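Local structure of toxin protein (Yersinia entomophaga, 6AQK) at residues K21-E26 with E182-F187; L37-I42 with I55-E60; Y114-E119 with I161-D166; A118-E123 with H218-K223; S146-K149 with G154-S157. The protein is the C-terminal toxin domain of RHS2 and probably acts as an ADP-ribosyltransferase, transferring ADP-ribose from NAD+ to a target in the poisoned cell. All coordinates share one frame; numbering follows the deposited sequence.

Contact 1 of 5, residues K21-E26 with E182-F187; sequences KQQGGE and EGEVTF
Q23, E184 and T186 meet round one ordered water that takes the place of direct contact. Their polar ends stop short of each other: Q23 NE2 is 3.8 Å from both E184 OE1 and T186 OG1, and the water fills the gap. It accepts from Q23 NE2 at 2.6 Å, donates to E184 OE1 at 2.7 Å and is hydrogen-bonded to T186 OG1 at 2.8 Å, so three side chains grip it at once. The Q23 amide and the E184 carboxylate arrive from opposite directions with their planes 50° apart, while the threonine hydroxyl closes the third corner.

One step further out, what aims these groups becomes plain. E184 runs as an extended chain, its CG opposite the backbone N (chi1 178°), which carries the carboxylate well clear of its strand. T186, two residues on, sends OG1 out on the same side of the strand. The other end of the Q23 amide is tied down as well, because OE1 accepts from the backbone N of L178; that bond would settle which way the amide is turned, with NE2 toward the water. The E-G-E sequence at 182-184 resembles the E-X-E motif of R-S-E class ADP-ribosyltransferases, in which case E184 would hold the place of its second glutamate.

Q23 is the last residue of the short helix 19-23; Q22 before it packs on helices 27-39 and 74-90. Strand 184-187 pairs antiparallel with strand 145-148, and E184 lies against S146 there, so the water links the N-terminal helices to this two-stranded sheet.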
# COMPACT_ATOMS: atom_id res chain seq x y z
N LYS A 21 -10.56 6.44 -10.66
CA LYS A 21 -11.63 6.43 -9.63
C LYS A 21 -11.17 6.12 -8.20
O LYS A 21 -11.68 6.70 -7.25
CB LYS A 21 -12.83 5.53 -10.01
CG LYS A 21 -13.61 5.99 -11.26
CD LYS A 21 -14.60 4.92 -11.69
N GLN A 22 -10.20 5.23 -8.04
CA GLN A 22 -9.69 4.88 -6.74
C GLN A 22 -8.70 5.91 -6.19
O GLN A 22 -8.50 6.00 -4.98
CB GLN A 22 -8.94 3.54 -6.94
CG GLN A 22 -8.42 2.92 -5.68
CD GLN A 22 -7.03 3.28 -5.30
OE1 GLN A 22 -6.27 3.88 -6.05
NE2 GLN A 22 -6.67 2.92 -4.05
N GLN A 23 -8.00 6.63 -7.08
CA GLN A 23 -6.87 7.53 -6.69
C GLN A 23 -7.25 8.97 -6.40
O GLN A 23 -6.46 9.68 -5.79
CB GLN A 23 -5.89 7.62 -7.84
CG GLN A 23 -5.14 6.35 -8.09
CD GLN A 23 -4.42 6.43 -9.38
OE1 GLN A 23 -4.97 6.86 -10.42
NE2 GLN A 23 -3.17 6.05 -9.36
N GLY A 24 -8.43 9.38 -6.81
CA GLY A 24 -8.89 10.77 -6.69
C GLY A 24 -9.60 11.04 -5.38
O GLY A 24 -9.29 10.41 -4.35
N GLY A 25 -10.53 11.99 -5.41
CA GLY A 25 -11.23 12.40 -4.20
C GLY A 25 -12.14 11.31 -3.60
O GLY A 25 -12.52 11.42 -2.44
N GLU A 26 -12.44 10.24 -4.34
CA GLU A 26 -13.18 9.11 -3.74
C GLU A 26 -12.31 8.05 -3.13
O GLU A 26 -12.82 7.04 -2.63
CB GLU A 26 -14.04 8.51 -4.79
CG GLU A 26 -15.02 9.56 -5.27
CD GLU A 26 -16.32 8.92 -5.58
OE1 GLU A 26 -16.36 8.29 -6.62
OE2 GLU A 26 -17.26 8.99 -4.75
N GLU A 182 3.92 12.39 -11.91
CA GLU A 182 4.72 12.82 -10.77
C GLU A 182 5.57 11.68 -10.17
O GLU A 182 6.08 11.86 -9.10
CB GLU A 182 3.83 13.49 -9.74
CG GLU A 182 2.67 14.21 -10.40
CD GLU A 182 2.27 15.44 -9.65
OE1 GLU A 182 1.88 15.30 -8.48
OE2 GLU A 182 2.35 16.54 -10.24
N GLY A 183 5.77 10.55 -10.92
CA GLY A 183 6.62 9.44 -10.57
C GLY A 183 5.95 8.29 -9.78
O GLY A 183 6.63 7.43 -9.26
N GLU A 184 4.64 8.28 -9.70
CA GLU A 184 3.97 7.26 -8.87
C GLU A 184 3.87 5.98 -9.70
O GLU A 184 3.48 6.04 -10.89
CB GLU A 184 2.62 7.77 -8.42
CG GLU A 184 1.82 6.78 -7.60
CD GLU A 184 0.72 7.49 -6.77
OE1 GLU A 184 -0.49 7.38 -7.07
OE2 GLU A 184 1.08 8.16 -5.81
N VAL A 185 4.24 4.84 -9.08
CA VAL A 185 4.05 3.52 -9.66
C VAL A 185 3.08 2.76 -8.78
O VAL A 185 3.33 2.62 -7.60
CB VAL A 185 5.41 2.77 -9.71
CG1 VAL A 185 5.22 1.33 -10.14
CG2 VAL A 185 6.43 3.51 -10.57
N THR A 186 2.01 2.24 -9.35
CA THR A 186 1.00 1.55 -8.58
C THR A 186 0.93 0.05 -8.77
O THR A 186 1.17 -0.48 -9.91
CB THR A 186 -0.36 2.18 -8.98
OG1 THR A 186 -0.22 3.61 -8.98
CG2 THR A 186 -1.52 1.77 -8.02
N PHE A 187 0.53 -0.65 -7.71
CA PHE A 187 0.47 -2.10 -7.71
C PHE A 187 -0.93 -2.49 -7.42
O PHE A 187 -1.65 -1.75 -6.76
CB PHE A 187 1.43 -2.70 -6.73
CG PHE A 187 2.86 -2.51 -7.13
CD1 PHE A 187 3.49 -1.28 -6.93
CD2 PHE A 187 3.52 -3.49 -7.84
CE1 PHE A 187 4.81 -1.10 -7.29
CE2 PHE A 187 4.84 -3.33 -8.20
CZ PHE A 187 5.48 -2.12 -7.96
O HOH W 1 -1.87 5.04 -7.30

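Contact 2 of 5, residues L37-I42 with I55-E60; sequences LQKLNI and ISKWAE
L40 and K57 carry a surface contact between two helices of the N-terminal helical region, just where helix 27-39 ends in a Schellman motif. The motif has its usual pair of backbone bonds, I42 N to L37 O and N41 N to Q38 O, with N41 as the C-prime residue at positive phi. L40, the first residue to leave helical angles, points toward helix 51-63.

Its methyl CD1 lies 3.9 Å from K57 CB and 4.2 Å from K57 CG, so the leucine tip rests on the root of the lysine chain. With chi1 at -174°, K57 sets its CG beside its own carbonyl carbon, and the chain then bends at both chi2 and chi3. This folded course brings CE to 4.0 Å from K39 CB, and the aliphatic part of K57 therefore touches two successive residues at the helix end. L40 also packs on N53 and F54 of the same helix as K57.

K39 begins by pointing at the other helix, but bends at chi2 and chi4 and leads its ammonium away. The two lysine nitrogens, K39 NZ and K57 NZ, remain 6.2 Å apart, a separation that probably eases repulsion at this exposed edge. One turn further along its own helix K57 meets a countercharge, through a weak, long salt bridge from NZ to E60 OE2 at 3.5 Å.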
# COMPACT_ATOMS: atom_id res chain seq x y z
N LEU A 37 -12.58 -5.39 3.82
CA LEU A 37 -12.24 -6.76 3.34
C LEU A 37 -11.21 -7.42 4.28
O LEU A 37 -11.33 -8.60 4.52
CB LEU A 37 -11.64 -6.72 1.96
CG LEU A 37 -12.45 -6.26 0.73
CD1 LEU A 37 -11.52 -6.18 -0.48
CD2 LEU A 37 -13.57 -7.21 0.48
N GLN A 38 -10.22 -6.65 4.74
CA GLN A 38 -9.21 -7.19 5.67
C GLN A 38 -9.85 -7.58 6.98
O GLN A 38 -9.61 -8.69 7.50
CB GLN A 38 -8.09 -6.20 6.02
CG GLN A 38 -7.26 -5.70 4.86
CD GLN A 38 -6.21 -4.69 5.32
OE1 GLN A 38 -6.20 -3.54 4.88
NE2 GLN A 38 -5.32 -5.13 6.21
N LYS A 39 -10.65 -6.66 7.52
CA LYS A 39 -11.22 -6.81 8.88
C LYS A 39 -12.19 -7.98 8.92
O LYS A 39 -12.37 -8.60 9.96
CB LYS A 39 -11.93 -5.54 9.41
CG LYS A 39 -11.10 -4.29 9.77
CD LYS A 39 -9.67 -4.59 10.10
CE LYS A 39 -8.85 -3.33 10.36
NZ LYS A 39 -9.34 -2.54 11.54
N LEU A 40 -12.81 -8.29 7.80
CA LEU A 40 -13.77 -9.34 7.80
C LEU A 40 -13.20 -10.61 7.19
O LEU A 40 -13.96 -11.46 6.89
CB LEU A 40 -15.05 -8.92 7.06
CG LEU A 40 -15.83 -7.79 7.80
CD1 LEU A 40 -17.01 -7.26 6.96
CD2 LEU A 40 -16.35 -8.30 9.15
N ASN A 41 -11.89 -10.67 6.97
CA ASN A 41 -11.26 -11.79 6.31
C ASN A 41 -11.94 -12.26 5.02
O ASN A 41 -12.05 -13.43 4.76
CB ASN A 41 -11.12 -12.92 7.37
CG ASN A 41 -10.38 -12.45 8.60
OD1 ASN A 41 -10.89 -12.50 9.69
ND2 ASN A 41 -9.18 -11.91 8.41
N ILE A 42 -12.40 -11.33 4.18
CA ILE A 42 -13.01 -11.72 2.92
C ILE A 42 -11.89 -12.09 1.93
O ILE A 42 -10.94 -11.31 1.76
CB ILE A 42 -13.81 -10.55 2.28
CG1 ILE A 42 -14.89 -9.94 3.20
CG2 ILE A 42 -14.35 -10.96 0.94
CD1 ILE A 42 -16.03 -10.85 3.53
N ILE A 55 -21.33 -3.97 4.55
CA ILE A 55 -21.68 -2.57 4.42
C ILE A 55 -21.60 -1.87 5.73
O ILE A 55 -21.04 -0.76 5.82
CB ILE A 55 -23.05 -2.41 3.71
CG1 ILE A 55 -22.88 -2.76 2.23
CG2 ILE A 55 -23.56 -0.99 3.82
CD1 ILE A 55 -24.16 -3.17 1.49
N SER A 56 -22.10 -2.52 6.78
CA SER A 56 -22.07 -1.95 8.11
C SER A 56 -20.64 -1.61 8.64
O SER A 56 -20.33 -0.49 9.11
CB SER A 56 -22.82 -2.89 9.05
OG SER A 56 -22.74 -2.35 10.35
N LYS A 57 -19.74 -2.57 8.47
CA LYS A 57 -18.35 -2.38 8.81
C LYS A 57 -17.71 -1.31 7.94
O LYS A 57 -16.99 -0.44 8.43
CB LYS A 57 -17.60 -3.72 8.57
CG LYS A 57 -16.14 -3.72 9.04
CD LYS A 57 -16.02 -3.25 10.49
CE LYS A 57 -15.14 -4.17 11.29
NZ LYS A 57 -15.32 -3.85 12.73
N TRP A 58 -17.96 -1.39 6.64
CA TRP A 58 -17.41 -0.41 5.70
C TRP A 58 -17.82 1.01 6.12
O TRP A 58 -16.98 1.93 6.19
CB TRP A 58 -17.90 -0.77 4.29
CG TRP A 58 -17.40 0.12 3.20
CD1 TRP A 58 -16.24 0.89 3.19
CD2 TRP A 58 -18.04 0.32 1.97
NE1 TRP A 58 -16.15 1.56 1.97
CE2 TRP A 58 -17.25 1.21 1.21
CE3 TRP A 58 -19.22 -0.18 1.41
CZ2 TRP A 58 -17.66 1.66 -0.07
CZ3 TRP A 58 -19.61 0.25 0.20
CH2 TRP A 58 -18.82 1.16 -0.56
N ALA A 59 -19.10 1.18 6.47
CA ALA A 59 -19.60 2.53 6.86
C ALA A 59 -18.87 3.04 8.10
O ALA A 59 -18.45 4.21 8.19
CB ALA A 59 -21.13 2.50 7.06
N GLU A 60 -18.67 2.15 9.04
CA GLU A 60 -17.97 2.48 10.28
C GLU A 60 -16.59 2.98 9.99
O GLU A 60 -16.22 4.06 10.46
CB GLU A 60 -17.96 1.24 11.16
CG GLU A 60 -17.21 1.26 12.49
CD GLU A 60 -17.25 -0.15 13.11
OE1 GLU A 60 -18.31 -0.83 13.04
OE2 GLU A 60 -16.20 -0.62 13.58

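Contact 3 of 5, residues Y114-E119 with I161-D166; sequences YSWLAE and IMWHFD
In both Y114 and W163 the first torsion (chi1 -60° and -51°) places CG beside the backbone N, and this swings the two rings into the gap between helix 115-124 and strand 161-167. The helix lies over the central mixed sheet of the ADP-ribosyltransferase domain, with Y114 at its N-cap position.

The rings form an offset edge-to-face pair, the six-membered ring of W163 directing its edge at the face of Y114. Their centroids are 5.6 Å apart and their planes 79° from each other. Y114 CE2 comes to 3.8 Å from W163 CZ2. On the pyrrole part of the indole, W163 NE1 is hydrogen-bonded to D106 OD2 on the adjacent strand 101-106, which would help fix the turn of the ring.

W116 joins more lightly, bringing CH2 to 4.2 Å from W163 CH2 at the edge of its own ring. One face of the W116 indole carries Y114 CB, 3.6 Å above the plane and toward the rim. L117, further round the helix, and I161 of the strand, both buried, reach toward each other tip to tip, with L117 CD2 4.0 Å from I161 CD1.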
# COMPACT_ATOMS: atom_id res chain seq x y z
N TYR A 114 -0.10 -5.60 9.75
CA TYR A 114 1.01 -6.52 9.50
C TYR A 114 1.59 -6.91 10.86
O TYR A 114 2.30 -6.13 11.50
CB TYR A 114 2.08 -5.84 8.66
CG TYR A 114 1.61 -5.37 7.28
CD1 TYR A 114 1.17 -6.27 6.30
CD2 TYR A 114 1.67 -4.03 6.96
CE1 TYR A 114 0.81 -5.82 5.06
CE2 TYR A 114 1.26 -3.59 5.71
CZ TYR A 114 0.81 -4.49 4.78
OH TYR A 114 0.45 -3.96 3.54
N SER A 115 1.22 -8.09 11.33
CA SER A 115 1.59 -8.52 12.71
C SER A 115 3.10 -8.69 12.89
O SER A 115 3.66 -8.46 13.99
CB SER A 115 0.83 -9.82 13.08
OG SER A 115 1.19 -10.89 12.27
N TRP A 116 3.76 -9.09 11.81
CA TRP A 116 5.24 -9.21 11.76
C TRP A 116 5.93 -7.87 11.93
O TRP A 116 6.97 -7.78 12.60
CB TRP A 116 5.71 -9.89 10.49
CG TRP A 116 5.00 -9.44 9.18
CD1 TRP A 116 3.85 -9.97 8.65
CD2 TRP A 116 5.38 -8.36 8.29
NE1 TRP A 116 3.50 -9.29 7.47
CE2 TRP A 116 4.45 -8.31 7.25
CE3 TRP A 116 6.45 -7.46 8.27
CZ2 TRP A 116 4.53 -7.39 6.23
CZ3 TRP A 116 6.52 -6.55 7.28
CH2 TRP A 116 5.59 -6.52 6.25
N LEU A 117 5.30 -6.83 11.39
CA LEU A 117 5.83 -5.50 11.55
C LEU A 117 5.62 -4.98 12.97
O LEU A 117 6.58 -4.49 13.61
CB LEU A 117 5.20 -4.57 10.51
CG LEU A 117 5.66 -3.12 10.54
CD1 LEU A 117 7.16 -3.06 10.25
CD2 LEU A 117 4.81 -2.29 9.54
N ALA A 118 4.42 -5.18 13.49
CA ALA A 118 4.09 -4.78 14.88
C ALA A 118 5.10 -5.39 15.88
O ALA A 118 5.66 -4.72 16.75
CB ALA A 118 2.65 -5.21 15.23
N GLU A 119 5.35 -6.67 15.70
CA GLU A 119 6.32 -7.42 16.53
C GLU A 119 7.70 -6.83 16.48
O GLU A 119 8.33 -6.59 17.55
CB GLU A 119 6.35 -8.88 16.06
CG GLU A 119 7.37 -9.80 16.74
CD GLU A 119 6.89 -10.33 18.07
OE1 GLU A 119 6.68 -11.56 18.20
OE2 GLU A 119 6.68 -9.51 18.99
N ILE A 161 7.83 4.79 8.45
CA ILE A 161 8.18 3.51 7.84
C ILE A 161 8.40 3.77 6.35
O ILE A 161 7.62 4.47 5.69
CB ILE A 161 7.04 2.48 8.04
CG1 ILE A 161 6.83 2.28 9.54
CG2 ILE A 161 7.33 1.16 7.33
CD1 ILE A 161 5.55 1.64 9.95
N MET A 162 9.46 3.21 5.80
CA MET A 162 9.67 3.27 4.38
C MET A 162 9.84 1.85 3.84
O MET A 162 10.61 1.06 4.38
CB MET A 162 10.89 4.09 3.96
CG MET A 162 10.99 4.31 2.46
SD MET A 162 12.57 5.04 1.86
CE MET A 162 13.50 3.54 1.83
N TRP A 163 9.15 1.54 2.77
CA TRP A 163 9.41 0.33 2.03
C TRP A 163 10.39 0.60 0.89
O TRP A 163 10.32 1.60 0.22
CB TRP A 163 8.13 -0.19 1.39
CG TRP A 163 6.90 -0.35 2.22
CD1 TRP A 163 6.12 0.63 2.75
CD2 TRP A 163 6.22 -1.62 2.54
NE1 TRP A 163 5.02 0.09 3.38
CE2 TRP A 163 5.05 -1.28 3.26
CE3 TRP A 163 6.50 -2.97 2.31
CZ2 TRP A 163 4.14 -2.24 3.70
CZ3 TRP A 163 5.59 -3.91 2.73
CH2 TRP A 163 4.44 -3.54 3.46
N HIS A 164 11.28 -0.35 0.66
CA HIS A 164 12.19 -0.31 -0.46
C HIS A 164 11.92 -1.55 -1.26
O HIS A 164 12.24 -2.66 -0.82
CB HIS A 164 13.63 -0.28 0.02
CG HIS A 164 14.62 -0.22 -1.09
ND1 HIS A 164 15.97 -0.37 -0.89
CD2 HIS A 164 14.45 -0.06 -2.43
CE1 HIS A 164 16.60 -0.26 -2.05
NE2 HIS A 164 15.70 -0.06 -2.99
N PHE A 165 11.30 -1.34 -2.41
CA PHE A 165 10.85 -2.39 -3.31
C PHE A 165 11.86 -2.64 -4.41
O PHE A 165 12.29 -1.73 -5.10
CB PHE A 165 9.55 -2.01 -3.92
CG PHE A 165 8.41 -2.03 -2.92
CD1 PHE A 165 8.06 -3.19 -2.25
CD2 PHE A 165 7.69 -0.88 -2.67
CE1 PHE A 165 7.06 -3.20 -1.30
CE2 PHE A 165 6.73 -0.88 -1.71
CZ PHE A 165 6.38 -2.01 -1.07
N ASP A 166 12.25 -3.90 -4.50
CA ASP A 166 12.98 -4.44 -5.66
C ASP A 166 11.96 -5.02 -6.64
O ASP A 166 11.24 -5.97 -6.31
CB ASP A 166 13.97 -5.50 -5.14
CG ASP A 166 14.73 -6.20 -6.23
OD1 ASP A 166 14.75 -5.71 -7.37
OD2 ASP A 166 15.33 -7.27 -5.92

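Contact 4 of 5, residues A118-E123 with H218-K223; sequences AEFINE and HRYIIK
Y220 is met by I121 from above and by F120 at its rim, and these two approaches make the contact between the segments 118-123 and 218-223. The isoleucine sits squarely over the tyrosine: I121 CG1 is 3.7 Å from the ring centroid and only 9° off the normal, a well-centred CH-pi contact. The ring carbons lie at similar distances beneath this methylene. I121 CG2 lies toward the phenol end, 3.8 Å from Y220 OH, so the branched chain follows the tyrosine from the middle of the ring to its hydroxyl.

F120 comes in differently. Its CE2 stands 3.7 Å from Y220 CD1, near the plane of both rings, so the two aromatics meet edge to edge without a stack. The first bond of the F120 side chain runs beside the strand, and the ring at its end is what closes on Y220. Past the tyrosine, F120 also touches L198 and Y200 of strand 192-200 and so bridges neighbouring strands of the mixed sheet.

The backbone of Y220 pairs with T160 and M162, and its side chain also touches S124, one turn on from F120. Two consecutive helix residues thus clasp one aromatic ring, by a face and by an edge. Carbon-to-carbon contact dominates, implying that this part of the helix is held on the sheet mainly by dispersion and by burial of apolar surface.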
# COMPACT_ATOMS: atom_id res chain seq x y z
N ALA A 118 4.42 -5.18 13.49
CA ALA A 118 4.09 -4.78 14.88
C ALA A 118 5.10 -5.39 15.88
O ALA A 118 5.66 -4.72 16.75
CB ALA A 118 2.65 -5.21 15.23
N GLU A 119 5.35 -6.67 15.70
CA GLU A 119 6.32 -7.42 16.53
C GLU A 119 7.70 -6.83 16.48
O GLU A 119 8.33 -6.59 17.55
CB GLU A 119 6.35 -8.88 16.06
CG GLU A 119 7.37 -9.80 16.74
CD GLU A 119 6.89 -10.33 18.07
OE1 GLU A 119 6.68 -11.56 18.20
OE2 GLU A 119 6.68 -9.51 18.99
N PHE A 120 8.15 -6.56 15.25
CA PHE A 120 9.49 -6.07 15.04
C PHE A 120 9.58 -4.71 15.66
O PHE A 120 10.57 -4.41 16.33
CB PHE A 120 9.86 -6.07 13.55
CG PHE A 120 11.23 -5.54 13.29
CD1 PHE A 120 12.35 -6.38 13.48
CD2 PHE A 120 11.44 -4.22 12.83
CE1 PHE A 120 13.66 -5.89 13.27
CE2 PHE A 120 12.76 -3.74 12.58
CZ PHE A 120 13.86 -4.60 12.81
N ILE A 121 8.57 -3.85 15.45
CA ILE A 121 8.54 -2.51 16.06
C ILE A 121 8.59 -2.60 17.58
O ILE A 121 9.41 -1.92 18.23
CB ILE A 121 7.28 -1.71 15.64
CG1 ILE A 121 7.41 -1.34 14.14
CG2 ILE A 121 7.09 -0.47 16.50
CD1 ILE A 121 6.19 -0.66 13.51
N ASN A 122 7.69 -3.40 18.13
CA ASN A 122 7.70 -3.66 19.59
C ASN A 122 9.06 -4.10 20.12
O ASN A 122 9.46 -3.60 21.14
CB ASN A 122 6.61 -4.64 20.03
CG ASN A 122 5.20 -4.01 19.95
OD1 ASN A 122 5.02 -2.78 20.05
ND2 ASN A 122 4.20 -4.85 19.73
N GLU A 123 9.74 -5.01 19.44
CA GLU A 123 11.05 -5.47 19.93
C GLU A 123 12.17 -4.43 19.75
O GLU A 123 13.18 -4.48 20.47
CB GLU A 123 11.49 -6.74 19.23
CG GLU A 123 10.55 -7.93 19.38
CD GLU A 123 10.83 -9.05 18.37
OE1 GLU A 123 11.84 -8.94 17.64
OE2 GLU A 123 10.05 -10.05 18.31
N HIS A 218 12.82 8.05 8.82
CA HIS A 218 12.34 6.67 8.88
C HIS A 218 12.95 5.97 10.11
O HIS A 218 14.15 5.88 10.27
CB HIS A 218 12.75 5.89 7.60
CG HIS A 218 12.48 6.63 6.33
ND1 HIS A 218 11.28 7.27 6.09
CD2 HIS A 218 13.25 6.85 5.23
CE1 HIS A 218 11.33 7.85 4.91
NE2 HIS A 218 12.52 7.63 4.37
N ARG A 219 12.13 5.39 10.95
CA ARG A 219 12.61 4.47 11.99
C ARG A 219 12.63 3.02 11.52
O ARG A 219 13.31 2.19 12.13
CB ARG A 219 11.77 4.64 13.31
CG ARG A 219 11.65 6.10 13.79
CD ARG A 219 12.91 6.57 14.55
NE ARG A 219 14.17 6.66 13.81
CZ ARG A 219 14.53 7.70 13.03
NH1 ARG A 219 15.68 7.66 12.39
NH2 ARG A 219 13.75 8.77 12.84
N TYR A 220 11.85 2.67 10.50
CA TYR A 220 11.73 1.29 10.04
C TYR A 220 11.77 1.24 8.50
O TYR A 220 11.14 2.05 7.83
CB TYR A 220 10.42 0.62 10.49
CG TYR A 220 10.39 0.58 11.96
CD1 TYR A 220 11.10 -0.40 12.63
CD2 TYR A 220 9.79 1.59 12.70
CE1 TYR A 220 11.17 -0.42 14.00
CE2 TYR A 220 9.86 1.61 14.11
CZ TYR A 220 10.57 0.58 14.74
OH TYR A 220 10.71 0.50 16.12
N ILE A 221 12.57 0.30 8.00
CA ILE A 221 12.66 -0.02 6.59
C ILE A 221 12.18 -1.44 6.33
O ILE A 221 12.64 -2.41 6.96
CB ILE A 221 14.09 0.12 6.03
CG1 ILE A 221 14.71 1.49 6.46
CG2 ILE A 221 14.06 -0.07 4.50
CD1 ILE A 221 14.05 2.77 5.91
N ILE A 222 11.23 -1.55 5.43
CA ILE A 222 10.80 -2.86 4.95
C ILE A 222 11.38 -3.04 3.56
O ILE A 222 11.04 -2.35 2.66
CB ILE A 222 9.28 -2.99 4.91
CG1 ILE A 222 8.66 -2.61 6.27
CG2 ILE A 222 8.94 -4.39 4.48
CD1 ILE A 222 7.14 -2.49 6.18
N LYS A 223 12.25 -4.04 3.38
CA LYS A 223 12.72 -4.45 2.07
C LYS A 223 11.87 -5.62 1.58
O LYS A 223 11.70 -6.61 2.28
CB LYS A 223 14.18 -4.92 2.15
CG LYS A 223 15.09 -3.79 2.61
CD LYS A 223 16.57 -4.05 2.43
CE LYS A 223 17.01 -4.03 0.97
NZ LYS A 223 18.42 -4.56 0.93

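Contact 5 of 5, residues S146-K149 with G154-S157; sequences STAK and GYVS
A148 CB is the point on which both Y155 and V156 converge, from a short, weakly bonded helix that follows strand 145-148 after a brief loop. A148 and V156 form the buried side, where the valine directs its methyl CG2 to 4.0 Å from A148 CB. The other methyl of V156, CG1, faces M162 of the main sheet, so this valine lies between two strands.

Y155 makes the looser side and is partly exposed, yet the closer touch is its own. Its CG is set between the backbone N and the carbonyl carbon (chi1 60°), which directs the phenol end at A148. OH comes to 3.5 Å from A148 CB, whereas CZ stays at 4.1 Å from the same methyl and most of the ring lies farther off. G154, just before the tyrosine, is exposed, and a platinum ion lies about 4 Å from the Y155 side chain.

The strand is fixed from other directions. T147 turns away from the helix and bonds through OG1 to V185 O of the partner strand, while S146 O accepts from R104 NH1. A serine and a threonine in succession on a strand, beside an arginine from strand 101-106 and a glutamate, E184, packed on that serine, are consistent with the STS-like element of the R-S-E class ADP-ribosyltransferases, which in relatives helps shape the NAD+ pocket.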
# COMPACT_ATOMS: atom_id res chain seq x y z
N SER A 146 0.35 2.50 -3.88
CA SER A 146 1.13 3.46 -4.60
C SER A 146 2.52 3.48 -4.07
O SER A 146 2.73 3.20 -2.89
CB SER A 146 0.55 4.86 -4.47
OG SER A 146 0.52 5.26 -3.09
N THR A 147 3.46 3.75 -4.96
CA THR A 147 4.84 3.77 -4.62
C THR A 147 5.47 4.91 -5.44
O THR A 147 4.86 5.39 -6.37
CB THR A 147 5.55 2.40 -4.90
OG1 THR A 147 5.78 2.19 -6.31
CG2 THR A 147 4.76 1.19 -4.27
N ALA A 148 6.66 5.36 -5.05
CA ALA A 148 7.34 6.46 -5.72
C ALA A 148 8.67 5.98 -6.31
O ALA A 148 9.31 5.15 -5.73
CB ALA A 148 7.64 7.58 -4.77
N LYS A 149 9.05 6.55 -7.45
CA LYS A 149 10.37 6.32 -8.03
C LYS A 149 11.47 6.90 -7.17
O LYS A 149 12.56 6.33 -7.14
CB LYS A 149 10.49 6.94 -9.41
CG LYS A 149 9.70 6.18 -10.42
CD LYS A 149 9.61 6.92 -11.71
CE LYS A 149 8.64 6.24 -12.66
NZ LYS A 149 8.74 6.86 -14.00
N GLY A 154 8.13 14.31 -1.01
CA GLY A 154 7.86 14.79 0.35
C GLY A 154 6.87 13.90 1.10
O GLY A 154 6.82 13.90 2.32
N TYR A 155 6.06 13.17 0.35
CA TYR A 155 5.09 12.28 0.93
C TYR A 155 5.75 10.94 1.35
O TYR A 155 5.19 10.17 2.07
CB TYR A 155 3.93 12.10 -0.03
CG TYR A 155 4.25 11.52 -1.40
CD1 TYR A 155 4.33 10.13 -1.59
CD2 TYR A 155 4.44 12.36 -2.52
CE1 TYR A 155 4.59 9.60 -2.85
CE2 TYR A 155 4.72 11.83 -3.79
CZ TYR A 155 4.79 10.45 -3.95
OH TYR A 155 5.05 9.91 -5.21
N VAL A 156 6.96 10.66 0.89
CA VAL A 156 7.69 9.50 1.38
C VAL A 156 8.65 9.87 2.53
O VAL A 156 8.76 9.15 3.54
CB VAL A 156 8.51 8.91 0.24
CG1 VAL A 156 9.38 7.79 0.76
CG2 VAL A 156 7.58 8.42 -0.86
N SER A 157 9.41 10.95 2.32
CA SER A 157 10.61 11.19 3.14
C SER A 157 10.38 11.48 4.62
O SER A 157 11.30 11.23 5.41
CB SER A 157 11.46 12.36 2.53
OG SER A 157 10.69 13.53 2.68

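Overall arrangement
From the N terminus, contact 1 opens the widest of the five loops, leaving helix 19-23 and closing only at strand 184-187. Contact 2 opens and closes within it, joining helices 27-39 and 51-63 before contacts 3, 4 and 5 begin. Helix 115-124 then starts both contact 3 and contact 4, which share A118 and E119. Contact 3 closes first, at strand 161-167, inside contact 1; contact 4 runs on to strand 220-226 and so crosses contact 1. The short loop of contact 5 falls within contacts 1, 3 and 4. It touches all three, meeting contact 1 in the two-stranded sheet, whereas contact 2 remains apart among the helices.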